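Local coordinates for oxidoreductase, NAD-binding/iron-sulfur cluster-binding protein (Nitratireductor pacificus pht-3B, PDB 6ZXU), which is a catabolic reductive dehalogenase that uses cobalamin and two [4Fe-4S] clusters to remove halogen from organohalide substrates, at residues Tyr31-Arg36 and Gly431-Glu436; Ala382-Gly387 and Ser526-Ile531; Ala392-Ile397 and Pro508-Arg513; Ile554-Lys559 and Asp669-Asn674; Cys595-Glu600 and Glu610-Val615. All coordinates share one frame; numbering follows the deposited sequence.

Contact 1: Tyr31-Arg36 and Gly431-Glu436; sequences YSNRDR and GYETME
One nearly straight hydrogen bond carries the whole contact between Asn33 and Glu433. Asn33 ND2 donates to Glu433 OE1 at 3.0 Å, with an N-H...O angle of 172°. The acceptor lies in the Asn33 amide plane. The donor, in contrast, reaches OE1 on its anti side and is tilted well out of the carboxylate plane. The amide and carboxylate planes stand 70° apart. The Glu433 chain bends at chi2 (78°), so the carboxylate crosses the Asn33 side chain at about a right angle and OE1 comes before ND2. Glu433 OE1 also has a long, weak ion pair with Arg29. A leucine in place of Asn33 would probably leave Glu433 OE1 without its amide donor and the carboxylate freer to turn. Asn33 starts a type I turn, closed by Arg36 N bonding to Asn33 O at 3.0 Å. Just before it, Ser32 OG accepts from Arg34 N in an ST turn. Glu600 binds Ser32 OG and Asn33 N, and Lys638 bonds to the carbonyls of Asn33 and Arg36. The N-terminal loop thus lies beside the first turn of helix 432-437, which follows strand 422-429.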
# COMPACT_ATOMS: atom_id res chain seq x y z
N TYR A 31 15.77 -12.36 -13.61
CA TYR A 31 14.88 -12.58 -14.73
C TYR A 31 13.57 -11.89 -14.48
O TYR A 31 13.10 -11.88 -13.33
CB TYR A 31 14.71 -14.11 -14.97
CG TYR A 31 16.05 -14.76 -15.24
CD1 TYR A 31 16.69 -14.53 -16.43
CD2 TYR A 31 16.72 -15.51 -14.27
CE1 TYR A 31 17.98 -15.05 -16.66
CE2 TYR A 31 17.96 -16.08 -14.50
CZ TYR A 31 18.61 -15.82 -15.68
OH TYR A 31 19.90 -16.34 -15.97
N SER A 32 12.99 -11.29 -15.52
CA SER A 32 11.73 -10.59 -15.45
C SER A 32 10.59 -11.54 -15.29
O SER A 32 10.58 -12.67 -15.81
CB SER A 32 11.48 -9.79 -16.69
OG SER A 32 10.27 -9.11 -16.69
N ASN A 33 9.59 -11.09 -14.58
CA ASN A 33 8.35 -11.87 -14.50
C ASN A 33 7.27 -11.37 -15.46
O ASN A 33 6.09 -11.69 -15.30
CB ASN A 33 7.82 -11.90 -13.09
CG ASN A 33 7.41 -10.51 -12.58
OD1 ASN A 33 7.07 -9.60 -13.35
ND2 ASN A 33 7.41 -10.37 -11.28
N ARG A 34 7.67 -10.63 -16.49
CA ARG A 34 6.68 -9.97 -17.35
C ARG A 34 5.75 -10.95 -18.07
O ARG A 34 4.70 -10.56 -18.50
CB ARG A 34 7.34 -9.04 -18.34
CG ARG A 34 8.20 -9.72 -19.37
CD ARG A 34 8.66 -8.75 -20.44
NE ARG A 34 9.62 -7.81 -19.87
CZ ARG A 34 10.96 -7.99 -19.79
NH1 ARG A 34 11.56 -9.10 -20.27
NH2 ARG A 34 11.71 -7.05 -19.22
N ASP A 35 6.16 -12.19 -18.25
CA ASP A 35 5.27 -13.20 -18.90
C ASP A 35 4.63 -14.19 -17.98
O ASP A 35 4.10 -15.17 -18.41
CB ASP A 35 6.05 -13.90 -19.97
CG ASP A 35 6.45 -12.94 -21.08
OD1 ASP A 35 5.58 -12.15 -21.53
OD2 ASP A 35 7.64 -12.92 -21.48
N ARG A 36 4.69 -13.89 -16.68
CA ARG A 36 4.16 -14.77 -15.68
C ARG A 36 2.84 -14.20 -15.17
O ARG A 36 2.81 -13.12 -14.58
CB ARG A 36 5.14 -14.93 -14.57
CG ARG A 36 4.67 -15.79 -13.42
CD ARG A 36 5.80 -16.02 -12.46
NE ARG A 36 5.49 -16.92 -11.36
CZ ARG A 36 5.62 -18.22 -11.43
NH1 ARG A 36 6.06 -18.76 -12.52
NH2 ARG A 36 5.45 -18.96 -10.37
N GLY A 431 2.07 -1.82 -5.77
CA GLY A 431 2.16 -3.07 -6.50
C GLY A 431 2.53 -2.89 -7.97
O GLY A 431 1.64 -2.58 -8.77
N TYR A 432 3.77 -3.19 -8.33
CA TYR A 432 4.23 -3.05 -9.68
C TYR A 432 3.46 -3.93 -10.69
O TYR A 432 3.04 -3.45 -11.75
CB TYR A 432 5.74 -3.30 -9.81
CG TYR A 432 6.23 -3.20 -11.26
CD1 TYR A 432 6.37 -2.00 -11.89
CD2 TYR A 432 6.47 -4.34 -12.01
CE1 TYR A 432 6.81 -1.91 -13.16
CE2 TYR A 432 6.84 -4.25 -13.31
CZ TYR A 432 7.05 -3.03 -13.88
OH TYR A 432 7.45 -2.99 -15.20
N GLU A 433 3.23 -5.19 -10.33
CA GLU A 433 2.80 -6.18 -11.34
C GLU A 433 1.31 -5.97 -11.69
O GLU A 433 0.98 -6.02 -12.86
CB GLU A 433 3.02 -7.60 -10.88
CG GLU A 433 4.49 -8.02 -11.06
CD GLU A 433 5.50 -7.48 -9.99
OE1 GLU A 433 6.78 -7.66 -10.17
OE2 GLU A 433 5.01 -6.84 -8.99
N THR A 434 0.51 -5.60 -10.72
CA THR A 434 -0.86 -5.27 -11.01
C THR A 434 -0.95 -3.99 -11.87
O THR A 434 -1.67 -3.93 -12.86
CB THR A 434 -1.69 -5.12 -9.75
OG1 THR A 434 -1.83 -6.39 -9.13
CG2 THR A 434 -3.08 -4.60 -10.03
N MET A 435 -0.17 -2.97 -11.53
CA MET A 435 -0.22 -1.76 -12.28
C MET A 435 0.23 -1.95 -13.72
O MET A 435 -0.20 -1.19 -14.61
CB MET A 435 0.63 -0.65 -11.57
CG MET A 435 0.10 0.74 -11.73
SD MET A 435 1.04 1.94 -10.62
CE MET A 435 0.47 1.45 -8.97
N GLU A 436 1.10 -2.92 -13.98
CA GLU A 436 1.54 -3.21 -15.33
C GLU A 436 0.39 -3.63 -16.25
O GLU A 436 0.42 -3.34 -17.40
CB GLU A 436 2.63 -4.31 -15.33
CG GLU A 436 4.05 -3.77 -15.20
CD GLU A 436 4.40 -2.59 -16.20
OE1 GLU A 436 4.42 -1.37 -15.80
OE2 GLU A 436 4.62 -2.89 -17.43

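Contact 2: Ala382-Gly387 and Ser526-Ile531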
# COMPACT_ATOMS: atom_id res chain seq x y z
N ALA A 382 14.33 0.43 16.80
CA ALA A 382 13.26 -0.46 17.25
C ALA A 382 11.97 -0.22 16.47
O ALA A 382 11.37 -1.12 16.02
CB ALA A 382 13.00 -0.34 18.76
N ILE A 383 11.61 1.03 16.29
CA ILE A 383 10.44 1.44 15.56
C ILE A 383 10.56 1.03 14.08
O ILE A 383 9.62 0.50 13.52
CB ILE A 383 10.23 2.97 15.73
CG1 ILE A 383 9.66 3.30 17.12
CG2 ILE A 383 9.29 3.53 14.68
CD1 ILE A 383 8.27 2.79 17.37
N LYS A 384 11.70 1.24 13.48
CA LYS A 384 11.93 0.76 12.14
C LYS A 384 11.82 -0.76 12.00
O LYS A 384 11.09 -1.24 11.17
CB LYS A 384 13.23 1.27 11.57
CG LYS A 384 13.27 2.77 11.46
CD LYS A 384 14.58 3.24 10.87
CE LYS A 384 14.59 4.73 10.73
NZ LYS A 384 15.84 5.15 10.08
N ALA A 385 12.48 -1.50 12.86
CA ALA A 385 12.40 -2.94 12.88
C ALA A 385 10.93 -3.38 13.05
O ALA A 385 10.48 -4.35 12.36
CB ALA A 385 13.25 -3.52 14.01
N LEU A 386 10.19 -2.71 13.89
CA LEU A 386 8.82 -3.01 14.13
C LEU A 386 7.99 -2.81 12.89
O LEU A 386 7.22 -3.71 12.47
CB LEU A 386 8.30 -2.20 15.29
CG LEU A 386 6.89 -2.42 15.72
CD1 LEU A 386 6.71 -3.90 16.06
CD2 LEU A 386 6.44 -1.56 16.90
N GLY A 387 8.18 -1.71 12.21
CA GLY A 387 7.43 -1.47 10.94
C GLY A 387 7.76 -2.52 9.88
O GLY A 387 6.85 -3.01 9.24
N SER A 526 15.60 9.36 17.33
CA SER A 526 16.42 10.08 16.37
C SER A 526 15.70 10.20 15.00
O SER A 526 15.03 9.26 14.55
CB SER A 526 17.74 9.40 16.15
OG SER A 526 18.37 9.25 17.38
N VAL A 527 15.80 11.37 14.39
CA VAL A 527 15.08 11.66 13.15
C VAL A 527 15.98 11.40 11.99
O VAL A 527 17.22 11.36 12.13
CB VAL A 527 14.49 13.12 13.10
CG1 VAL A 527 13.56 13.32 14.23
CG2 VAL A 527 15.55 14.13 13.07
N ASP A 528 15.39 11.02 10.86
CA ASP A 528 16.08 10.92 9.60
C ASP A 528 16.23 12.27 8.95
O ASP A 528 15.73 13.23 9.46
CB ASP A 528 15.34 9.94 8.67
CG ASP A 528 15.40 8.49 9.25
OD1 ASP A 528 16.47 7.88 9.25
OD2 ASP A 528 14.36 7.98 9.73
N ARG A 529 17.04 12.33 7.92
CA ARG A 529 17.27 13.55 7.15
C ARG A 529 16.69 13.42 5.73
O ARG A 529 16.56 12.32 5.22
CB ARG A 529 18.76 13.86 7.05
CG ARG A 529 19.40 14.32 8.34
CD ARG A 529 20.79 14.88 8.13
NE ARG A 529 21.77 13.87 7.78
CZ ARG A 529 22.88 14.11 7.07
NH1 ARG A 529 23.11 15.31 6.55
NH2 ARG A 529 23.73 13.13 6.83
N PRO A 530 16.30 14.54 5.12
CA PRO A 530 15.92 14.51 3.72
C PRO A 530 16.92 13.88 2.79
O PRO A 530 18.13 13.79 3.13
CB PRO A 530 15.75 16.00 3.38
CG PRO A 530 15.42 16.63 4.68
CD PRO A 530 16.13 15.86 5.71
N ILE A 531 16.47 13.48 1.60
CA ILE A 531 17.35 12.76 0.65
C ILE A 531 17.51 13.59 -0.63
O ILE A 531 16.68 14.45 -0.94
CB ILE A 531 16.86 11.34 0.30
CG1 ILE A 531 15.48 11.42 -0.24
CG2 ILE A 531 17.03 10.42 1.52
CD1 ILE A 531 14.92 10.09 -0.72
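The charged interaction comes first: Lys384 and Asp528 form a surface salt bridge, away from the cofactor sites. Lys384 NZ lies 2.9 Å from Asp528 OD1 and uses the syn lone pair of that oxygen, the side facing OD2. The second hydrogen bond is weak, with Lys384 NZ 3.2 Å from Asp528 OD2. The ammonium therefore sits before both oxygens but closer to one. The side chains come from opposite directions. Lys384 is fully extended beyond CG, with chi2, chi3 and chi4 all near 180°, and this straight reach brings NZ from the helix to the loop. Its CE comes within 3.4 Å of Asp528 OD2, so the last methylene also borders the carboxylate.

Further hydrogen bonds fix the Asp528 side of the pair. Asp528 OD2 also accepts from Ile397 N, and the backbone of Asp528 is bonded to Ile397. One oxygen thus serves both the ammonium and a backbone amide, which would tend to hold the carboxylate in one rotation. The positive charge is likely to favour the ionised acid.

Apolar packing adds to the bridge: the Lys384 side chain touches Val395 and Ile397 of strand 394-399.

Helix 376-390 leads into strand 394-399, the outermost strand of a four-stranded antiparallel sheet. The 526-531 loop meets that edge where Asp528 pairs with Ile397, and the salt bridge spans from loop to helix. The arrangement is typical of a helix packed on the face of an antiparallel sheet at its edge strand.

Contact 3: Ala392-Ile397 and Pro508-Arg513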
# COMPACT_ATOMS: atom_id res chain seq x y z
N ALA A 392 5.79 -3.06 6.52
CA ALA A 392 6.09 -1.83 5.79
C ALA A 392 7.17 -2.05 4.75
O ALA A 392 8.05 -2.87 4.92
CB ALA A 392 6.49 -0.72 6.77
N ASP A 393 7.12 -1.32 3.64
CA ASP A 393 8.20 -1.28 2.66
C ASP A 393 9.33 -0.26 2.95
O ASP A 393 10.45 -0.54 2.69
CB ASP A 393 7.62 -1.07 1.26
CG ASP A 393 6.67 -2.31 0.83
OD1 ASP A 393 7.17 -3.47 0.91
OD2 ASP A 393 5.44 -2.14 0.58
N PHE A 394 8.98 0.88 3.54
CA PHE A 394 9.92 1.87 4.05
C PHE A 394 9.43 2.42 5.36
O PHE A 394 8.22 2.66 5.54
CB PHE A 394 10.08 3.03 3.07
CG PHE A 394 10.68 2.66 1.74
CD1 PHE A 394 9.91 2.09 0.75
CD2 PHE A 394 12.02 2.76 1.52
CE1 PHE A 394 10.46 1.68 -0.45
CE2 PHE A 394 12.58 2.36 0.30
CZ PHE A 394 11.78 1.82 -0.67
N VAL A 395 10.32 2.71 6.26
CA VAL A 395 10.05 3.40 7.50
C VAL A 395 11.06 4.57 7.68
O VAL A 395 12.25 4.40 7.46
CB VAL A 395 10.15 2.50 8.77
CG1 VAL A 395 9.72 3.26 10.01
CG2 VAL A 395 9.35 1.24 8.65
N GLY A 396 10.53 5.74 7.95
CA GLY A 396 11.33 6.90 8.29
C GLY A 396 10.68 7.66 9.43
O GLY A 396 9.51 7.57 9.67
N ILE A 397 11.44 8.54 10.05
CA ILE A 397 11.03 9.28 11.20
C ILE A 397 11.46 10.73 11.09
O ILE A 397 12.60 11.01 10.66
CB ILE A 397 11.70 8.68 12.50
CG1 ILE A 397 11.37 7.18 12.60
CG2 ILE A 397 11.18 9.44 13.72
CD1 ILE A 397 12.21 6.43 13.57
N PRO A 508 13.45 6.68 -4.51
CA PRO A 508 14.38 6.24 -5.54
C PRO A 508 14.30 4.74 -5.89
O PRO A 508 14.85 4.32 -6.92
CB PRO A 508 15.73 6.64 -4.96
CG PRO A 508 15.50 6.74 -3.51
CD PRO A 508 14.10 7.22 -3.33
N PHE A 509 13.61 3.93 -5.12
CA PHE A 509 13.55 2.50 -5.38
C PHE A 509 12.16 2.08 -5.89
O PHE A 509 12.11 1.18 -6.71
CB PHE A 509 13.92 1.68 -4.14
CG PHE A 509 15.32 1.94 -3.67
CD1 PHE A 509 16.37 1.41 -4.36
CD2 PHE A 509 15.60 2.83 -2.65
CE1 PHE A 509 17.68 1.70 -4.00
CE2 PHE A 509 16.89 3.09 -2.23
CZ PHE A 509 17.94 2.56 -2.90
N ILE A 510 11.06 2.61 -5.36
CA ILE A 510 9.68 2.20 -5.80
C ILE A 510 9.02 3.33 -6.58
O ILE A 510 7.84 3.24 -6.90
CB ILE A 510 8.81 1.68 -4.66
CG1 ILE A 510 8.47 2.76 -3.66
CG2 ILE A 510 9.48 0.52 -3.98
CD1 ILE A 510 7.37 2.33 -2.73
N GLY A 511 9.80 4.39 -6.91
CA GLY A 511 9.23 5.45 -7.68
C GLY A 511 8.08 6.12 -6.99
O GLY A 511 8.08 6.30 -5.77
N PRO A 512 7.06 6.50 -7.74
CA PRO A 512 5.92 7.17 -7.13
C PRO A 512 4.78 6.17 -6.76
O PRO A 512 3.68 6.59 -6.44
CB PRO A 512 5.40 8.07 -8.24
CG PRO A 512 5.70 7.30 -9.46
CD PRO A 512 6.98 6.50 -9.20
N ARG A 513 5.13 4.88 -6.64
CA ARG A 513 4.20 3.76 -6.51
C ARG A 513 3.90 3.43 -5.05
O ARG A 513 4.11 2.36 -4.60
CB ARG A 513 4.81 2.57 -7.24
CG ARG A 513 3.86 1.55 -7.66
CD ARG A 513 4.56 0.39 -8.29
NE ARG A 513 5.61 -0.12 -7.45
CZ ARG A 513 6.88 -0.19 -7.74
NH1 ARG A 513 7.33 0.17 -8.90
NH2 ARG A 513 7.72 -0.72 -6.87
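Phe509 is the first residue of the 508-513 loop to meet Phe394. Its CB lies 4.1 Å from Phe394 CZ, near the plane of the Phe394 ring and at its edge. The two side chains cross at about a right angle.

Ile510 follows and grips the next corner of the same ring. Its CG2 is 3.8 Å from Phe394 CE1, in the ring plane, while Ile510 CG1 and CD1 each lie 3.9 Å from that same CE1. Three carbons of one isoleucine thus gather on one ring carbon. Ile510 CG1 stands between its backbone N and carbonyl carbon (chi1 67°), which leaves CG2 beside the backbone N and facing the ring edge.

Ile510 also begins a type II' turn that ends at Arg513. Gly511 takes the positive phi this turn needs, and Arg513 N bonds to Ile510 O at 3.2 Å. The Arg513 guanidinium has Ile510 O over one face; its own partners include Asp429 and Asn598.

Phe394 starts strand 394-399. With Asp393 it forms a classic beta bulge opposite Leu427 of strand 422-429. The 508-513 loop enters strand 514-521, on the other side of strand 422-429, with the cobalamin about 8 Å from the Ile510 side chain.

Contact 4: Ile554-Lys559 and Asp669-Asn674; sequences ISFGDK and DKIGAN
Phe556 and Gly557 meet Ile671 and Gly672, which start the short helix 671-674. Along the loop, Ile554 comes first. It touches a [4Fe-4S] cluster rather than the helix, and its carbonyl is bound by Gln675.

Ser555 shapes the chain for what follows. Its OG accepts from Gly557 N at 2.9 Å, an ST turn that curls the backbone around Phe556.

Phe556 carries the packing. Ile671 lies over one face of its ring and touches with two branches. Ile671 CG2 is 3.6 Å from Phe556 CD2, and Ile671 CG1 is 3.7 Å from Phe556 CD1. Ile671 CG1 also makes a CH-pi contact, 3.9 Å from the Phe556 ring centroid and 18° off the ring normal. Ile671 CG1 is anti to the backbone N (chi1 -175°), which sets the two branches side by side over that face, CG1 towards CD1 and CG2 towards CD2. The Phe556 carbonyl faces the helix too, with Phe556 O 3.8 Å from Gly672 CA. This oxygen accepts from Arg543 NE.

Gly557 closes the contact more loosely. Its CA is 4.4 Å from Gly672 O. At Gly672 a side chain would come tight against Phe556 O, so its absence lets the backbones approach.

The chemistry is therefore apolar across the interface, resting on dispersion and the CH-pi contact. Backbone polar groups are served from elsewhere: Gln675 bonds to Phe556 N, and Arg500 to Ser555 O and Gly557 O. Shape, more than charge, fits helix 671-674 to the loop, with the Phe556 side chain about 9 Å from a cluster.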
# COMPACT_ATOMS: atom_id res chain seq x y z
N ILE A 554 -1.38 17.68 -14.59
CA ILE A 554 0.03 17.79 -14.15
C ILE A 554 0.70 18.91 -14.94
O ILE A 554 0.58 18.98 -16.15
CB ILE A 554 0.75 16.41 -14.27
CG1 ILE A 554 0.07 15.44 -13.32
CG2 ILE A 554 2.24 16.54 -14.07
CD1 ILE A 554 0.56 14.03 -13.43
N SER A 555 1.49 19.73 -14.24
CA SER A 555 2.24 20.80 -14.87
C SER A 555 3.37 20.37 -15.80
O SER A 555 4.21 19.54 -15.46
CB SER A 555 2.78 21.75 -13.82
OG SER A 555 3.56 22.77 -14.43
N PHE A 556 3.37 20.91 -17.01
CA PHE A 556 4.45 20.83 -17.99
C PHE A 556 5.46 21.93 -17.80
O PHE A 556 6.44 21.98 -18.53
CB PHE A 556 3.91 20.97 -19.42
CG PHE A 556 3.17 19.79 -19.93
CD1 PHE A 556 1.85 19.70 -19.78
CD2 PHE A 556 3.81 18.84 -20.66
CE1 PHE A 556 1.15 18.61 -20.29
CE2 PHE A 556 3.14 17.75 -21.17
CZ PHE A 556 1.80 17.64 -21.00
N GLY A 557 5.30 22.76 -16.80
CA GLY A 557 6.15 23.93 -16.63
C GLY A 557 7.10 23.84 -15.42
O GLY A 557 7.46 22.77 -15.00
N ASP A 558 7.52 24.98 -14.94
CA ASP A 558 8.53 25.08 -13.94
C ASP A 558 7.87 25.02 -12.55
O ASP A 558 6.68 25.22 -12.43
CB ASP A 558 9.25 26.40 -14.10
CG ASP A 558 10.14 26.43 -15.33
OD1 ASP A 558 10.61 25.35 -15.80
OD2 ASP A 558 10.37 27.58 -15.80
N LYS A 559 8.68 24.73 -11.55
CA LYS A 559 8.22 24.78 -10.19
C LYS A 559 7.82 26.23 -9.83
O LYS A 559 8.34 27.19 -10.38
CB LYS A 559 9.28 24.28 -9.24
CG LYS A 559 9.44 22.77 -9.26
CD LYS A 559 10.62 22.30 -8.41
CE LYS A 559 11.89 22.41 -9.23
NZ LYS A 559 13.06 22.07 -8.39
N ASP A 669 6.04 21.44 -28.03
CA ASP A 669 7.21 22.08 -27.45
C ASP A 669 6.81 23.31 -26.62
O ASP A 669 7.50 23.65 -25.66
CB ASP A 669 8.24 22.44 -28.58
N LYS A 670 5.69 23.94 -26.98
CA LYS A 670 5.27 25.18 -26.29
C LYS A 670 4.28 24.98 -25.14
O LYS A 670 3.84 25.94 -24.52
CB LYS A 670 4.74 26.19 -27.32
CG LYS A 670 5.81 26.59 -28.40
N ILE A 671 3.93 23.73 -24.86
CA ILE A 671 2.90 23.41 -23.88
C ILE A 671 3.27 23.96 -22.48
O ILE A 671 2.38 24.31 -21.71
CB ILE A 671 2.59 21.90 -23.88
CG1 ILE A 671 1.43 21.56 -22.96
CG2 ILE A 671 3.84 21.08 -23.52
CD1 ILE A 671 0.17 22.26 -23.32
N GLY A 672 4.56 24.03 -22.15
CA GLY A 672 4.96 24.58 -20.86
C GLY A 672 4.54 26.01 -20.68
O GLY A 672 4.06 26.40 -19.63
N ALA A 673 4.63 26.78 -21.73
CA ALA A 673 4.25 28.19 -21.73
C ALA A 673 2.77 28.40 -21.94
O ALA A 673 2.24 29.45 -21.57
CB ALA A 673 4.98 28.87 -22.85
N ASN A 674 2.07 27.43 -22.54
CA ASN A 674 0.63 27.60 -22.86
C ASN A 674 -0.35 27.04 -21.88
O ASN A 674 -1.47 27.57 -21.73
CB ASN A 674 0.33 27.06 -24.28
CG ASN A 674 0.87 27.99 -25.38
OD1 ASN A 674 0.74 29.22 -25.31
ND2 ASN A 674 1.36 27.43 -26.38

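Contact 5: Cys595-Glu600 and Glu610-Val615. With NA (sodium ion), chain G; SF4 (iron/sulfur cluster), chain D.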
# COMPACT_ATOMS: atom_id res chain seq x y z
N CYS A 595 5.40 6.82 -14.87
CA CYS A 595 6.67 7.33 -14.48
C CYS A 595 7.83 6.37 -14.80
O CYS A 595 7.76 5.23 -14.45
CB CYS A 595 6.65 7.71 -12.98
SG CYS A 595 8.14 8.57 -12.44
N PRO A 596 8.92 6.87 -15.42
CA PRO A 596 10.08 6.02 -15.64
C PRO A 596 10.63 5.35 -14.39
O PRO A 596 11.16 4.24 -14.48
CB PRO A 596 11.13 6.96 -16.22
CG PRO A 596 10.33 8.02 -16.85
CD PRO A 596 9.14 8.21 -15.96
N TRP A 597 10.50 5.96 -13.24
CA TRP A 597 10.97 5.37 -11.97
C TRP A 597 10.10 4.23 -11.45
O TRP A 597 10.48 3.55 -10.50
CB TRP A 597 11.07 6.43 -10.90
CG TRP A 597 12.14 7.49 -11.17
CD1 TRP A 597 11.97 8.58 -11.90
CD2 TRP A 597 13.48 7.52 -10.65
NE1 TRP A 597 13.11 9.34 -11.88
CE2 TRP A 597 14.07 8.71 -11.15
CE3 TRP A 597 14.23 6.70 -9.79
CZ2 TRP A 597 15.33 9.09 -10.80
CZ3 TRP A 597 15.51 7.08 -9.48
CH2 TRP A 597 16.07 8.25 -10.02
N ASN A 598 8.94 4.04 -12.05
CA ASN A 598 8.13 2.90 -11.78
C ASN A 598 8.66 1.74 -12.60
O ASN A 598 8.39 1.64 -13.79
CB ASN A 598 6.63 3.23 -12.06
CG ASN A 598 5.71 1.96 -11.92
OD1 ASN A 598 5.90 1.13 -11.04
ND2 ASN A 598 4.85 1.76 -12.90
N ARG A 599 9.44 0.87 -11.98
CA ARG A 599 10.12 -0.21 -12.68
C ARG A 599 10.05 -1.50 -11.94
O ARG A 599 9.84 -1.53 -10.74
CB ARG A 599 11.63 0.04 -12.73
CG ARG A 599 12.00 1.29 -13.38
CD ARG A 599 13.46 1.27 -13.70
NE ARG A 599 13.72 2.32 -14.67
CZ ARG A 599 14.13 3.52 -14.31
NH1 ARG A 599 14.33 3.78 -13.04
NH2 ARG A 599 14.34 4.45 -15.25
N GLU A 600 10.32 -2.60 -12.69
CA GLU A 600 10.39 -3.91 -12.10
C GLU A 600 11.60 -4.03 -11.14
O GLU A 600 12.64 -3.42 -11.35
CB GLU A 600 10.43 -5.02 -13.20
CG GLU A 600 9.96 -6.38 -12.64
CD GLU A 600 10.07 -7.56 -13.62
OE1 GLU A 600 10.17 -7.34 -14.84
OE2 GLU A 600 10.05 -8.73 -13.17
N GLU A 610 20.00 3.31 -10.53
CA GLU A 610 21.35 3.70 -10.12
C GLU A 610 21.97 4.68 -11.09
O GLU A 610 22.59 5.67 -10.70
CB GLU A 610 22.28 2.51 -9.98
CG GLU A 610 21.91 1.51 -8.89
CD GLU A 610 22.83 0.21 -8.90
OE1 GLU A 610 22.69 -0.75 -9.75
OE2 GLU A 610 23.70 0.11 -7.99
N LEU A 611 21.81 4.43 -12.38
CA LEU A 611 22.35 5.32 -13.35
C LEU A 611 21.67 6.67 -13.29
O LEU A 611 22.33 7.69 -13.47
CB LEU A 611 22.25 4.73 -14.77
CG LEU A 611 23.09 3.54 -15.14
CD1 LEU A 611 22.63 2.89 -16.43
CD2 LEU A 611 24.53 3.99 -15.27
N SER A 612 20.34 6.69 -13.12
CA SER A 612 19.63 7.94 -13.02
C SER A 612 20.13 8.77 -11.85
O SER A 612 20.27 9.95 -11.97
CB SER A 612 18.13 7.70 -12.87
OG SER A 612 17.60 6.84 -13.88
N ILE A 613 20.41 8.11 -10.72
CA ILE A 613 20.96 8.78 -9.57
C ILE A 613 22.40 9.24 -9.77
O ILE A 613 22.69 10.42 -9.55
CB ILE A 613 20.84 7.87 -8.33
CG1 ILE A 613 19.37 7.60 -8.06
CG2 ILE A 613 21.49 8.50 -7.13
CD1 ILE A 613 19.17 6.55 -7.04
N LYS A 614 23.28 8.36 -10.24
CA LYS A 614 24.71 8.60 -10.23
C LYS A 614 25.27 9.25 -11.49
O LYS A 614 26.39 9.75 -11.45
CB LYS A 614 25.47 7.29 -10.17
CG LYS A 614 25.08 6.32 -9.06
CD LYS A 614 25.60 6.64 -7.74
CE LYS A 614 25.22 5.43 -6.87
NZ LYS A 614 25.95 4.23 -7.37
N VAL A 615 24.56 9.24 -12.61
CA VAL A 615 25.16 9.70 -13.86
C VAL A 615 24.22 10.73 -14.53
O VAL A 615 23.38 10.34 -15.32
CB VAL A 615 25.41 8.49 -14.83
CG1 VAL A 615 26.09 8.97 -16.11
CG2 VAL A 615 26.25 7.40 -14.19
NA NA G . 7.84 2.71 -16.03
FE1 SF4 D . 6.83 12.88 -13.98
FE2 SF4 D . 9.11 12.01 -15.36
FE3 SF4 D . 8.32 10.69 -13.14
FE4 SF4 D . 9.33 13.20 -12.84
S1 SF4 D . 10.34 11.34 -13.66
S2 SF4 D . 7.51 12.40 -11.90
S3 SF4 D . 8.49 14.08 -14.73
S4 SF4 D . 7.23 10.97 -15.10
O HOH W 1 10.09 2.46 -16.52
O HOH W 2 14.83 6.66 -13.54
O HOH W 3 7.45 4.23 -17.68
O HOH W 4 5.63 1.69 -16.46
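Trp597 makes the tight part of the contact with Ser612 and Ile613 of helix 603-614. Trp597 CH2 lies 3.6 Å from Ser612 CB and 3.9 Å from Ile613 CG1. Ile613 CG1 meets the indole at its edge, in plane. Another part of the edge faces the iron-sulfur cluster, with Trp597 CD1 3.7 Å from S1, also in plane. The indole thus spans from cluster to helix. An alanine in place of Trp597 would probably open a gap between them and leave Ser612 CB and Ile613 CG1 without their packing partner.

The looser side is bridged by water. Water 2 accepts from Arg599 NH2 at 2.8 Å and donates to Ser612 OG at 2.8 Å. It also sits over one face of the indole. Ser612 OG is bonded to Leu608 O as well, within its own helix. The Arg599 guanidinium, partly exposed, has Pro596 O over one face. Beyond it a sodium ion is bound by Asn598 O at 2.5 Å, by Cys595 O more distantly, and by three waters.

Cys595 SG is anti to the backbone N (chi1 -172°), which turns the sulfur to the cluster, and it ligates the iron FE3 at 2.2 Å. Cys539, Cys542 and Cys545 belong to the same cluster site. Three closely spaced cysteines and a remote cysteine followed by proline are the hallmark of a bacterial ferredoxin-type [4Fe-4S] site.

In the fold
From the N terminus, contact 1 closes the longest loop, bringing residues 31-36 to helix 432-437. Contact 2 opens inside that loop at 382-387 and closes beyond it at 526-531, so the two cross. Contact 3 is nested within contact 2 and also crosses contact 1; it joins the edge strand 394-399 to the loop before strand 514-521. Contact 4 follows these in series, joining a loop beside a [4Fe-4S] cluster to helix 671-674, and the short-range contact 5 is nested inside its loop. Contacts 1, 3 and 5 touch one another through Met435, Arg513, Asn598 and Glu600, linking N-terminal loop, cobalamin-binding core and cluster region. Contact 2 touches contact 3, while contact 4 stands apart.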